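Local coordinates for EGF family domain-containing protein (Toxoplasma gondii, PDB 4Z80) that binds a RON2-like peptide and, as a member of the AMA family, probably takes part in the moving junction through which the parasite enters host cells, at residues P22-D27 with H335-H340; R193-T198 with Y220-Q225; A376-C381 with M444-L449; C183-E188 with S259-H264; K100-T105 with H295-R300. All blocks are in the same frame, centred on the assembly; numbering follows the deposited sequence.

Interaction 1. Residues P22-D27 with H335-H340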
# COMPACT_ATOMS: atom_id res chain seq x y z
N PRO A 22 6.51 15.04 9.27
CA PRO A 22 5.78 16.00 8.42
C PRO A 22 6.59 16.50 7.22
O PRO A 22 6.02 16.73 6.15
CB PRO A 22 5.46 17.15 9.38
CG PRO A 22 5.39 16.49 10.72
CD PRO A 22 6.53 15.48 10.67
N LYS A 23 7.90 16.65 7.37
CA LYS A 23 8.73 17.13 6.27
C LYS A 23 8.94 16.06 5.19
O LYS A 23 9.03 16.39 4.00
CB LYS A 23 10.09 17.59 6.81
CG LYS A 23 10.99 18.25 5.76
CD LYS A 23 12.27 18.76 6.40
CE LYS A 23 13.04 19.68 5.46
NZ LYS A 23 13.70 18.94 4.35
N ASN A 24 9.01 14.80 5.59
CA ASN A 24 9.46 13.73 4.69
C ASN A 24 8.37 12.78 4.22
O ASN A 24 8.53 12.13 3.19
CB ASN A 24 10.58 12.95 5.36
CG ASN A 24 11.80 13.81 5.61
OD1 ASN A 24 11.98 14.84 4.95
ND2 ASN A 24 12.64 13.42 6.55
N HIS A 25 7.25 12.72 4.94
CA HIS A 25 6.12 11.90 4.53
C HIS A 25 5.28 12.73 3.56
O HIS A 25 4.23 13.29 3.91
CB HIS A 25 5.30 11.46 5.75
CG HIS A 25 4.30 10.39 5.45
ND1 HIS A 25 4.65 9.17 4.92
CD2 HIS A 25 2.96 10.35 5.64
CE1 HIS A 25 3.57 8.43 4.78
NE2 HIS A 25 2.53 9.12 5.22
N VAL A 26 5.78 12.81 2.34
CA VAL A 26 5.27 13.76 1.37
C VAL A 26 4.40 13.08 0.32
O VAL A 26 4.31 11.86 0.24
CB VAL A 26 6.42 14.50 0.67
CG1 VAL A 26 7.30 15.20 1.69
CG2 VAL A 26 7.26 13.56 -0.17
N ASP A 27 3.76 13.92 -0.48
CA ASP A 27 2.99 13.48 -1.63
C ASP A 27 3.85 13.71 -2.86
O ASP A 27 4.00 14.85 -3.29
CB ASP A 27 1.68 14.27 -1.74
CG ASP A 27 0.82 13.83 -2.91
OD1 ASP A 27 0.66 12.61 -3.11
OD2 ASP A 27 0.30 14.71 -3.62
N HIS A 335 3.69 5.72 -4.42
CA HIS A 335 4.69 6.78 -4.47
C HIS A 335 5.54 6.79 -3.20
O HIS A 335 5.62 7.78 -2.47
CB HIS A 335 3.99 8.13 -4.67
CG HIS A 335 3.29 8.26 -5.99
ND1 HIS A 335 1.92 8.17 -6.13
CD2 HIS A 335 3.77 8.48 -7.24
CE1 HIS A 335 1.59 8.33 -7.40
NE2 HIS A 335 2.70 8.51 -8.09
N THR A 336 6.19 5.66 -2.94
CA THR A 336 7.12 5.54 -1.83
C THR A 336 8.46 6.14 -2.24
O THR A 336 8.92 5.91 -3.36
CB THR A 336 7.28 4.07 -1.43
OG1 THR A 336 6.02 3.58 -0.92
CG2 THR A 336 8.35 3.88 -0.37
N ARG A 337 9.10 6.90 -1.35
CA ARG A 337 10.34 7.58 -1.70
C ARG A 337 11.51 6.57 -1.61
O ARG A 337 11.57 5.75 -0.70
CB ARG A 337 10.58 8.81 -0.81
CG ARG A 337 10.61 8.60 0.71
CD ARG A 337 10.67 9.94 1.45
NE ARG A 337 11.79 10.75 0.97
CZ ARG A 337 11.87 12.07 1.01
NH1 ARG A 337 10.89 12.81 1.52
NH2 ARG A 337 12.95 12.67 0.54
N PRO A 338 12.40 6.62 -2.60
CA PRO A 338 13.46 5.60 -2.71
C PRO A 338 14.55 5.77 -1.66
O PRO A 338 15.36 4.85 -1.46
CB PRO A 338 14.00 5.82 -4.13
CG PRO A 338 13.71 7.22 -4.43
CD PRO A 338 12.40 7.53 -3.75
N ASP A 339 14.57 6.93 -1.01
CA ASP A 339 15.51 7.22 0.06
C ASP A 339 14.85 7.01 1.44
O ASP A 339 15.27 7.61 2.42
CB ASP A 339 16.05 8.65 -0.06
CG ASP A 339 14.95 9.69 -0.19
OD1 ASP A 339 13.76 9.30 -0.17
OD2 ASP A 339 15.27 10.89 -0.31
N HIS A 340 13.84 6.16 1.51
CA HIS A 340 13.04 6.07 2.73
C HIS A 340 13.85 5.59 3.94
O HIS A 340 13.54 5.96 5.07
CB HIS A 340 11.80 5.18 2.52
CG HIS A 340 12.12 3.72 2.33
ND1 HIS A 340 12.15 2.83 3.38
CD2 HIS A 340 12.42 3.02 1.22
CE1 HIS A 340 12.45 1.63 2.91
NE2 HIS A 340 12.62 1.71 1.60
O HOH W 1 10.82 15.73 1.77
O HOH W 2 3.90 9.87 -1.81
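The flat guanidinium of Arg337 has three partners in its plane, all at its edge: the carbonyl O of Asn24, a water, and the carboxylate of Asp339. Val26 CG2 lies near it obliquely, 4.1 Å from NH1. The bond across the contact runs from Arg337 NH1 to Asn24 O, 3.0 Å long, and it reaches that oxygen in the carbonyl plane, on a lone pair. Water 1 accepts from Arg337 NH1 at 2.9 Å and lies within hydrogen-bonding distance of Lys23 O. On its other side Arg337 grips Asp339 side-on, NE meeting OD1 at 2.7 Å and NH2 meeting OD2 at 3.0 Å, which fixes the rotation of the group. The bend at chi3 (-54°) turns the guanidinium toward the helix end. A second water joins Val26 O to His335 O. Asn24 closes helix 21-24, and His25 follows as the centre of an inverse gamma turn, so this is an arginine, steadied by an aspartate, binding a backbone carbonyl at a helix C-terminus.

Interaction 2. Residues R193-T198 with Y220-Q225; sequences RFLDTT and YDYKGQ
Tyr222 OH has two polar partners, a hydrogen bond with Tyr206 OH and a weak one with Glu208 OE1, and beside them it sits 3.8 Å from Leu195 CD2. The motif at the heart of this contact is an edge-to-face (T-shaped) aromatic pair: Phe194 turns an edge toward the face of Tyr222, with centroids 5.1 Å apart and planes at 61°. Phe194 CZ does the touching, 3.9 Å from Tyr222 CD2. The Phe194 ring reaches out toward the 220-225 loop because chi1 (-178°) swings CG away from the backbone N. Leu195 adds its two methyls to the same tyrosine, CD2 lying 3.5 Å from Tyr222 CE1 while also sitting over the centre of the Phe194 ring, so that it fills the angle between the two rings. Tyr220 comes at Phe194 from the opposite direction, its OH 3.9 Å from Phe194 CE2 and hydrogen-bonded to Gly156 O. Phe194 also packs on Met23 and Leu195 on Ile25 of the bound RON2L1 peptide, so two of the residues that meet Tyr222 also line the peptide. Next along the chain comes an Asx turn, in which Asp196 OD1 receives Thr198 N at 3.1 Å and bonds Thr198 OG1 at 2.6 Å, both from the same face of the carboxylate.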
# COMPACT_ATOMS: atom_id res chain seq x y z
N ARG A 193 3.82 -12.15 -16.62
CA ARG A 193 2.94 -13.25 -17.01
C ARG A 193 1.88 -13.58 -15.96
O ARG A 193 2.20 -13.74 -14.78
CB ARG A 193 3.76 -14.52 -17.26
CG ARG A 193 4.89 -14.37 -18.26
CD ARG A 193 4.44 -14.56 -19.69
NE ARG A 193 5.59 -14.55 -20.60
CZ ARG A 193 5.51 -14.27 -21.89
NH1 ARG A 193 4.35 -13.98 -22.45
NH2 ARG A 193 6.61 -14.27 -22.63
N PHE A 194 0.64 -13.70 -16.41
CA PHE A 194 -0.45 -14.20 -15.57
C PHE A 194 -0.68 -15.66 -15.92
O PHE A 194 -0.53 -16.54 -15.08
CB PHE A 194 -1.72 -13.37 -15.79
CG PHE A 194 -2.91 -13.78 -14.94
CD1 PHE A 194 -2.75 -14.40 -13.71
CD2 PHE A 194 -4.19 -13.52 -15.38
CE1 PHE A 194 -3.86 -14.75 -12.95
CE2 PHE A 194 -5.30 -13.86 -14.63
CZ PHE A 194 -5.13 -14.48 -13.42
N LEU A 195 -1.03 -15.89 -17.18
CA LEU A 195 -1.11 -17.24 -17.73
C LEU A 195 0.08 -17.41 -18.67
O LEU A 195 0.08 -16.88 -19.78
CB LEU A 195 -2.43 -17.46 -18.46
CG LEU A 195 -3.66 -16.97 -17.69
CD1 LEU A 195 -4.94 -17.25 -18.47
CD2 LEU A 195 -3.72 -17.60 -16.30
N ASP A 196 1.09 -18.12 -18.19
CA ASP A 196 2.33 -18.29 -18.94
C ASP A 196 2.20 -19.42 -19.95
O ASP A 196 2.29 -20.59 -19.60
CB ASP A 196 3.50 -18.57 -17.99
CG ASP A 196 4.84 -18.50 -18.68
OD1 ASP A 196 4.86 -18.34 -19.92
OD2 ASP A 196 5.88 -18.62 -17.99
N THR A 197 1.98 -19.04 -21.20
CA THR A 197 1.72 -20.01 -22.25
C THR A 197 3.00 -20.65 -22.76
O THR A 197 2.96 -21.61 -23.54
CB THR A 197 0.97 -19.34 -23.42
OG1 THR A 197 1.74 -18.24 -23.90
CG2 THR A 197 -0.39 -18.84 -22.94
N THR A 198 4.15 -20.14 -22.30
CA THR A 198 5.44 -20.73 -22.65
C THR A 198 5.74 -21.94 -21.77
O THR A 198 6.76 -22.60 -21.95
CB THR A 198 6.59 -19.70 -22.50
OG1 THR A 198 6.84 -19.45 -21.12
CG2 THR A 198 6.24 -18.39 -23.21
N TYR A 220 -10.93 -13.98 -7.91
CA TYR A 220 -11.92 -14.15 -8.95
C TYR A 220 -11.58 -15.34 -9.82
O TYR A 220 -10.43 -15.74 -9.93
CB TYR A 220 -12.06 -12.87 -9.79
CG TYR A 220 -11.12 -12.66 -10.97
CD1 TYR A 220 -9.81 -12.23 -10.78
CD2 TYR A 220 -11.58 -12.81 -12.27
CE1 TYR A 220 -8.97 -12.00 -11.86
CE2 TYR A 220 -10.76 -12.58 -13.35
CZ TYR A 220 -9.45 -12.18 -13.14
OH TYR A 220 -8.64 -11.94 -14.23
N ASP A 221 -12.63 -15.93 -10.39
CA ASP A 221 -12.52 -17.09 -11.26
C ASP A 221 -12.17 -16.61 -12.67
O ASP A 221 -13.06 -16.33 -13.48
CB ASP A 221 -13.83 -17.88 -11.23
CG ASP A 221 -13.79 -19.12 -12.10
OD1 ASP A 221 -12.73 -19.42 -12.68
OD2 ASP A 221 -14.84 -19.80 -12.19
N TYR A 222 -10.88 -16.50 -12.95
CA TYR A 222 -10.43 -15.94 -14.22
C TYR A 222 -10.76 -16.89 -15.36
O TYR A 222 -11.01 -16.46 -16.48
CB TYR A 222 -8.91 -15.66 -14.20
CG TYR A 222 -8.07 -16.91 -14.37
CD1 TYR A 222 -7.82 -17.43 -15.64
CD2 TYR A 222 -7.55 -17.57 -13.27
CE1 TYR A 222 -7.07 -18.58 -15.79
CE2 TYR A 222 -6.80 -18.71 -13.42
CZ TYR A 222 -6.56 -19.22 -14.68
OH TYR A 222 -5.81 -20.36 -14.83
N LYS A 223 -10.75 -18.19 -15.07
CA LYS A 223 -10.91 -19.20 -16.12
C LYS A 223 -12.35 -19.47 -16.49
O LYS A 223 -12.67 -19.65 -17.67
CB LYS A 223 -10.26 -20.51 -15.68
CG LYS A 223 -10.37 -21.62 -16.73
CD LYS A 223 -9.62 -22.85 -16.27
CE LYS A 223 -9.46 -23.85 -17.40
NZ LYS A 223 -9.89 -25.22 -17.02
N GLY A 224 -13.22 -19.51 -15.49
CA GLY A 224 -14.58 -19.98 -15.71
C GLY A 224 -14.59 -21.50 -15.74
O GLY A 224 -13.54 -22.14 -15.70
N GLN A 225 -15.78 -22.06 -15.84
CA GLN A 225 -15.97 -23.50 -15.74
C GLN A 225 -15.71 -24.25 -17.04
O GLN A 225 -15.61 -25.47 -17.04
CB GLN A 225 -17.39 -23.80 -15.26
CG GLN A 225 -17.64 -23.43 -13.82
CD GLN A 225 -17.54 -24.62 -12.90
OE1 GLN A 225 -18.43 -25.47 -12.85
NE2 GLN A 225 -16.44 -24.70 -12.16

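Interaction 3. Residues A376-C381 with M444-L449; sequences ATAEQC and MAFTSL
Phe446 leaves strand 443-447 with CB directed at helix 378-387, and chi1 of -65° puts CG beside its own backbone N, which lays the ring along the start of the helix. CD1 is the first ring atom to meet the helix, 4.3 Å from Cys381 SG. That sulfur stands 5.1 Å from the ring centroid, obliquely, as a sulfur-aromatic contact. Further out, CE1 comes 3.6 Å from Ala378 O, and the tip, CZ, approaches the same oxygen at 3.3 Å and Ala378 CB at 4.0 Å. A helix laid against an antiparallel sheet is the core of the PAN fold, and here Cys381 also ties the helix to strand 424-430 through its disulfide with Cys427. Pro349 touches Phe446 as well. The helix start is held by a capping box: Gln380 N donates to Thr377 OG1 at 3.1 Å, and Thr377 N returns a bond to Gln380 OE1 at 3.0 Å, tilted from the amide's carbonyl plane.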
# COMPACT_ATOMS: atom_id res chain seq x y z
N ALA A 376 -1.12 3.08 30.57
CA ALA A 376 -1.20 2.43 29.27
C ALA A 376 -0.09 1.40 29.14
O ALA A 376 0.90 1.47 29.87
CB ALA A 376 -1.09 3.45 28.16
N THR A 377 -0.26 0.45 28.23
CA THR A 377 0.84 -0.42 27.83
C THR A 377 1.63 0.27 26.73
O THR A 377 1.17 1.25 26.13
CB THR A 377 0.36 -1.78 27.31
OG1 THR A 377 -0.40 -1.58 26.11
CG2 THR A 377 -0.50 -2.52 28.35
N ALA A 378 2.82 -0.25 26.43
CA ALA A 378 3.63 0.35 25.38
C ALA A 378 2.96 0.18 24.02
O ALA A 378 2.98 1.09 23.19
CB ALA A 378 5.02 -0.28 25.37
N GLU A 379 2.35 -0.98 23.79
CA GLU A 379 1.61 -1.21 22.56
C GLU A 379 0.48 -0.19 22.41
O GLU A 379 0.28 0.37 21.33
CB GLU A 379 1.04 -2.63 22.52
CG GLU A 379 0.24 -2.94 21.26
CD GLU A 379 -0.30 -4.35 21.26
OE1 GLU A 379 -0.10 -5.07 22.26
OE2 GLU A 379 -0.92 -4.75 20.25
N GLN A 380 -0.27 0.05 23.48
CA GLN A 380 -1.33 1.06 23.47
C GLN A 380 -0.79 2.45 23.15
O GLN A 380 -1.44 3.23 22.44
CB GLN A 380 -2.07 1.09 24.81
CG GLN A 380 -2.99 -0.10 25.01
CD GLN A 380 -3.66 -0.09 26.36
OE1 GLN A 380 -3.15 0.50 27.32
NE2 GLN A 380 -4.81 -0.73 26.46
N CYS A 381 0.38 2.78 23.68
CA CYS A 381 1.04 4.04 23.37
C CYS A 381 1.27 4.20 21.87
O CYS A 381 0.93 5.22 21.28
CB CYS A 381 2.37 4.12 24.11
SG CYS A 381 3.24 5.67 23.99
N MET A 444 10.66 3.85 26.07
CA MET A 444 10.62 3.37 24.69
C MET A 444 10.04 4.47 23.84
O MET A 444 9.10 5.14 24.28
CB MET A 444 9.78 2.09 24.56
CG MET A 444 9.72 1.51 23.15
SD MET A 444 8.98 -0.12 23.11
CE MET A 444 10.22 -1.09 23.98
N ALA A 445 10.59 4.67 22.65
CA ALA A 445 10.17 5.74 21.76
C ALA A 445 9.49 5.18 20.52
O ALA A 445 10.00 4.27 19.87
CB ALA A 445 11.36 6.60 21.36
N PHE A 446 8.33 5.76 20.20
CA PHE A 446 7.52 5.40 19.04
C PHE A 446 7.36 6.57 18.09
O PHE A 446 7.37 7.73 18.51
CB PHE A 446 6.11 4.95 19.46
CG PHE A 446 6.07 3.68 20.28
CD1 PHE A 446 6.23 3.73 21.65
CD2 PHE A 446 5.81 2.46 19.68
CE1 PHE A 446 6.17 2.56 22.41
CE2 PHE A 446 5.75 1.29 20.44
CZ PHE A 446 5.93 1.35 21.81
N THR A 447 7.18 6.27 16.80
CA THR A 447 6.65 7.24 15.84
C THR A 447 5.32 6.72 15.28
O THR A 447 4.98 5.55 15.42
CB THR A 447 7.59 7.55 14.64
OG1 THR A 447 7.46 6.53 13.63
CG2 THR A 447 9.03 7.72 15.08
N SER A 448 4.59 7.61 14.63
CA SER A 448 3.31 7.25 14.03
C SER A 448 3.43 6.30 12.85
O SER A 448 2.43 5.74 12.41
CB SER A 448 2.58 8.53 13.61
OG SER A 448 3.37 9.32 12.75
N LEU A 449 4.65 6.14 12.33
CA LEU A 449 4.93 5.21 11.23
C LEU A 449 5.59 3.91 11.71
O LEU A 449 5.86 3.01 10.90
CB LEU A 449 5.82 5.90 10.19
CG LEU A 449 5.13 7.00 9.36
CD1 LEU A 449 6.15 7.89 8.71
CD2 LEU A 449 4.22 6.39 8.30

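Interaction 4. Residues C183-E188 with S259-H264; sequences CNFVTE and SRCTTH
Similar first torsions bring the two sulfurs together: Cys183 (chi1 -55°) and Cys261 (chi1 -63°) each hold SG beside the backbone N and anti to the carbonyl carbon. The SG atoms are bonded at 2.0 Å, and a chi3 of -75° gives the disulfide a left-handed twist. The bridge draws Cys183 CB and Cys261 CB to 3.5 Å, shorter than an ordinary carbon contact, as the covalent link between them requires. Phe185 and Val186 close in on the helix side of the bridge. Phe185 CZ touches Cys261 CB at 3.7 Å, and Cys261 SG lies obliquely to the ring, 4.8 Å from its centroid, a sulfur-aromatic contact. Val186 places CG1 over one face of that ring, toward the rim, and at the same time 3.7 Å from Cys261 CB, so one methyl packs on both partners. The loop itself folds as a type I turn, with Val186 N bonded to Cys183 O. Phe185 also touches Ile257 and Leu258 of helix 252-262, and Trp248 meets the ring. A disulfide that fastens a turn to helix 252-262, with an aromatic ring and a valine packed around it, suits the cysteine-rich ectodomains of AMA proteins.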
# COMPACT_ATOMS: atom_id res chain seq x y z
N CYS A 183 10.67 -0.29 -14.79
CA CYS A 183 9.61 -1.25 -15.05
C CYS A 183 10.02 -2.30 -16.08
O CYS A 183 9.22 -2.65 -16.95
CB CYS A 183 8.35 -0.53 -15.54
SG CYS A 183 7.77 0.78 -14.44
N ASN A 184 11.25 -2.79 -15.99
CA ASN A 184 11.78 -3.66 -17.03
C ASN A 184 11.20 -5.07 -16.99
O ASN A 184 11.52 -5.90 -17.83
CB ASN A 184 13.31 -3.72 -16.96
CG ASN A 184 13.83 -4.30 -15.65
OD1 ASN A 184 13.07 -4.81 -14.83
ND2 ASN A 184 15.14 -4.22 -15.47
N PHE A 185 10.32 -5.32 -16.02
CA PHE A 185 9.69 -6.62 -15.83
C PHE A 185 8.26 -6.60 -16.37
O PHE A 185 7.51 -7.56 -16.20
CB PHE A 185 9.67 -7.00 -14.35
CG PHE A 185 9.00 -5.96 -13.49
CD1 PHE A 185 9.73 -4.89 -13.00
CD2 PHE A 185 7.65 -6.02 -13.23
CE1 PHE A 185 9.12 -3.91 -12.24
CE2 PHE A 185 7.03 -5.05 -12.47
CZ PHE A 185 7.77 -3.99 -11.97
N VAL A 186 7.88 -5.51 -17.02
CA VAL A 186 6.56 -5.41 -17.61
C VAL A 186 6.65 -4.58 -18.90
O VAL A 186 6.08 -3.50 -19.04
CB VAL A 186 5.54 -4.82 -16.57
CG1 VAL A 186 5.98 -3.47 -16.05
CG2 VAL A 186 4.13 -4.80 -17.12
N THR A 187 7.41 -5.12 -19.86
CA THR A 187 7.59 -4.47 -21.16
C THR A 187 7.26 -5.43 -22.29
O THR A 187 6.98 -6.61 -22.06
CB THR A 187 9.04 -4.00 -21.35
OG1 THR A 187 9.90 -5.14 -21.45
CG2 THR A 187 9.49 -3.12 -20.19
N GLU A 188 7.28 -4.91 -23.52
CA GLU A 188 7.11 -5.71 -24.73
C GLU A 188 8.00 -6.94 -24.74
O GLU A 188 7.55 -8.05 -25.02
CB GLU A 188 7.44 -4.89 -25.97
CG GLU A 188 6.28 -4.23 -26.64
CD GLU A 188 6.69 -3.58 -27.95
OE1 GLU A 188 7.27 -4.28 -28.80
OE2 GLU A 188 6.45 -2.37 -28.11
N SER A 259 3.60 -1.72 -7.98
CA SER A 259 2.41 -0.92 -8.21
C SER A 259 2.59 0.14 -9.30
O SER A 259 1.77 0.26 -10.20
CB SER A 259 1.96 -0.22 -6.93
OG SER A 259 1.05 0.83 -7.25
N ARG A 260 3.67 0.90 -9.19
CA ARG A 260 3.96 1.96 -10.15
C ARG A 260 3.86 1.46 -11.58
O ARG A 260 3.30 2.12 -12.46
CB ARG A 260 5.37 2.51 -9.89
CG ARG A 260 5.82 3.54 -10.90
CD ARG A 260 7.23 4.00 -10.64
NE ARG A 260 7.67 4.92 -11.68
CZ ARG A 260 8.87 5.48 -11.72
NH1 ARG A 260 9.77 5.21 -10.78
NH2 ARG A 260 9.18 6.31 -12.70
N CYS A 261 4.40 0.27 -11.80
CA CYS A 261 4.62 -0.21 -13.16
C CYS A 261 3.44 -0.95 -13.78
O CYS A 261 3.43 -1.19 -14.98
CB CYS A 261 5.85 -1.12 -13.19
SG CYS A 261 7.39 -0.29 -12.75
N THR A 262 2.45 -1.33 -12.97
CA THR A 262 1.39 -2.22 -13.45
C THR A 262 0.02 -1.55 -13.65
O THR A 262 -0.94 -2.23 -13.99
CB THR A 262 1.18 -3.42 -12.50
OG1 THR A 262 0.98 -2.97 -11.15
CG2 THR A 262 2.39 -4.35 -12.55
N THR A 263 -0.07 -0.24 -13.46
CA THR A 263 -1.31 0.49 -13.69
C THR A 263 -2.02 0.12 -15.00
O THR A 263 -3.22 -0.16 -15.01
CB THR A 263 -1.04 2.01 -13.68
OG1 THR A 263 -0.74 2.43 -12.33
CG2 THR A 263 -2.23 2.82 -14.21
N HIS A 264 -1.27 0.11 -16.10
CA HIS A 264 -1.92 -0.07 -17.40
C HIS A 264 -2.24 -1.52 -17.73
O HIS A 264 -2.79 -1.80 -18.79
CB HIS A 264 -1.05 0.55 -18.49
CG HIS A 264 -0.93 2.03 -18.36
ND1 HIS A 264 -2.02 2.86 -18.45
CD2 HIS A 264 0.13 2.82 -18.11
CE1 HIS A 264 -1.64 4.11 -18.26
NE2 HIS A 264 -0.33 4.11 -18.06

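Interaction 5. Residues K100-T105 with H295-R300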
# COMPACT_ATOMS: atom_id res chain seq x y z
N LYS A 100 0.72 -1.04 9.75
CA LYS A 100 -0.59 -0.57 9.30
C LYS A 100 -1.31 -1.58 8.41
O LYS A 100 -0.83 -1.92 7.33
CB LYS A 100 -0.45 0.77 8.56
CG LYS A 100 -1.73 1.30 7.91
CD LYS A 100 -1.50 2.71 7.36
CE LYS A 100 -2.66 3.21 6.51
NZ LYS A 100 -2.44 4.63 6.10
N VAL A 101 -2.48 -2.02 8.87
CA VAL A 101 -3.33 -2.95 8.14
C VAL A 101 -4.73 -2.33 8.02
O VAL A 101 -5.21 -1.70 8.97
CB VAL A 101 -3.41 -4.31 8.88
CG1 VAL A 101 -4.44 -5.24 8.24
CG2 VAL A 101 -2.04 -4.97 8.91
N ILE A 102 -5.37 -2.52 6.88
CA ILE A 102 -6.76 -2.10 6.71
C ILE A 102 -7.67 -3.18 7.26
O ILE A 102 -7.85 -4.23 6.64
CB ILE A 102 -7.09 -1.80 5.25
CG1 ILE A 102 -6.09 -0.81 4.65
CG2 ILE A 102 -8.52 -1.26 5.14
CD1 ILE A 102 -5.88 0.48 5.47
N ALA A 103 -8.24 -2.91 8.43
CA ALA A 103 -9.08 -3.85 9.15
C ALA A 103 -10.54 -3.68 8.77
O ALA A 103 -11.02 -2.55 8.61
CB ALA A 103 -8.92 -3.66 10.65
N PHE A 104 -11.24 -4.79 8.63
CA PHE A 104 -12.69 -4.78 8.47
C PHE A 104 -13.29 -4.78 9.87
O PHE A 104 -12.91 -5.60 10.70
CB PHE A 104 -13.17 -5.98 7.67
CG PHE A 104 -12.99 -5.83 6.18
CD1 PHE A 104 -11.74 -5.62 5.63
CD2 PHE A 104 -14.08 -5.91 5.33
CE1 PHE A 104 -11.58 -5.48 4.26
CE2 PHE A 104 -13.92 -5.78 3.95
CZ PHE A 104 -12.68 -5.56 3.43
N THR A 105 -14.20 -3.85 10.13
CA THR A 105 -14.74 -3.65 11.47
C THR A 105 -16.24 -3.39 11.45
O THR A 105 -16.86 -3.23 10.40
CB THR A 105 -14.05 -2.45 12.18
OG1 THR A 105 -14.48 -1.23 11.57
CG2 THR A 105 -12.54 -2.54 12.08
N HIS A 295 -8.08 2.56 -2.67
CA HIS A 295 -7.30 3.61 -2.02
C HIS A 295 -7.85 3.97 -0.64
O HIS A 295 -7.12 4.50 0.20
CB HIS A 295 -7.27 4.87 -2.87
CG HIS A 295 -6.60 4.68 -4.19
ND1 HIS A 295 -5.23 4.68 -4.34
CD2 HIS A 295 -7.12 4.50 -5.43
CE1 HIS A 295 -4.93 4.49 -5.61
NE2 HIS A 295 -6.06 4.38 -6.30
N THR A 296 -9.12 3.68 -0.42
CA THR A 296 -9.78 3.99 0.85
C THR A 296 -9.02 3.35 2.00
O THR A 296 -8.64 2.18 1.94
CB THR A 296 -11.25 3.47 0.85
OG1 THR A 296 -12.00 4.13 -0.17
CG2 THR A 296 -11.92 3.73 2.18
N GLN A 297 -8.80 4.12 3.07
CA GLN A 297 -8.17 3.59 4.27
C GLN A 297 -9.09 3.60 5.50
O GLN A 297 -8.86 2.85 6.44
CB GLN A 297 -6.90 4.39 4.56
CG GLN A 297 -5.77 4.09 3.57
CD GLN A 297 -4.91 5.30 3.31
OE1 GLN A 297 -4.13 5.70 4.17
NE2 GLN A 297 -5.07 5.90 2.14
N ASP A 298 -10.14 4.41 5.46
CA ASP A 298 -11.10 4.50 6.56
C ASP A 298 -12.48 4.79 5.99
O ASP A 298 -12.63 5.70 5.18
CB ASP A 298 -10.69 5.60 7.55
CG ASP A 298 -11.44 5.55 8.87
OD1 ASP A 298 -12.63 5.94 8.91
OD2 ASP A 298 -10.84 5.14 9.89
N PHE A 299 -13.48 4.03 6.42
CA PHE A 299 -14.87 4.28 6.02
C PHE A 299 -15.74 3.83 7.17
O PHE A 299 -15.65 2.69 7.61
CB PHE A 299 -15.22 3.54 4.73
CG PHE A 299 -16.58 3.90 4.17
CD1 PHE A 299 -16.93 5.22 3.96
CD2 PHE A 299 -17.50 2.92 3.82
CE1 PHE A 299 -18.17 5.56 3.44
CE2 PHE A 299 -18.74 3.25 3.30
CZ PHE A 299 -19.07 4.58 3.11
N ARG A 300 -16.54 4.74 7.71
CA ARG A 300 -17.32 4.45 8.90
C ARG A 300 -18.65 5.21 8.90
O ARG A 300 -19.26 5.41 9.95
CB ARG A 300 -16.52 4.78 10.16
CG ARG A 300 -16.15 6.25 10.29
CD ARG A 300 -15.39 6.52 11.58
NE ARG A 300 -14.01 6.04 11.54
CZ ARG A 300 -13.19 6.02 12.59
NH1 ARG A 300 -13.63 6.43 13.77
NH2 ARG A 300 -11.95 5.57 12.45
O HOH W 3 -14.54 1.47 10.38
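The contact belongs to a two-stranded antiparallel sheet, 101-104 with 318-321: Lys100 and Ile102, in the region of strand 101-104, meet Gln297 in the loop that leads toward strand 318-321. Lys100 is extended to its tip, and its NZ donates to Gln297 OE1 at 2.8 Å, tilted from the plane of the amide, the two side chains crossing at about a right angle. The same NZ also bonds Tyr57 O and, weakly, Val56 O, while Tyr331 offers a cation-pi contact, so the buried ammonium is well supplied with partners. Gln297 bends at chi2 (147°), which lets its other amide atom turn back on its own loop: NE2 donates to His295 O at 3.2 Å, nearly straight, with the acceptor in the amide plane, and it also reaches Gly59 O. The amide is therefore held from both ends, which fixes its flip. Ile102 packs on the backbone and stem of the same residue, CD1 lying 3.9 Å from Gln297 O and 4.1 Å from Gln297 CG. Farther along, a water spans the two segments, donating to Thr105 OG1 at 3.0 Å and to Phe299 O at 3.2 Å.

Along the chain four contacts nest: interaction 2 lies inside the loop closed by interaction 4, which lies inside that of interaction 5, and all three lie inside the loop closed by interaction 1; interaction 3 follows in series. In space, interactions 1 and 3 touch, His25 CE1 packing 4.1 Å from Leu449 CD2, so the 22-27 segment borders the loop that follows strand 443-447. Interactions 2 and 4 share one side of the molecule, centres 19 Å apart, and both border the bound RON2L1 peptide: His264 O bonds Ser11 of the peptide, complementing its contacts at interaction 2. Interaction 3 is far from that site, its centre 44 Å from that of interaction 2.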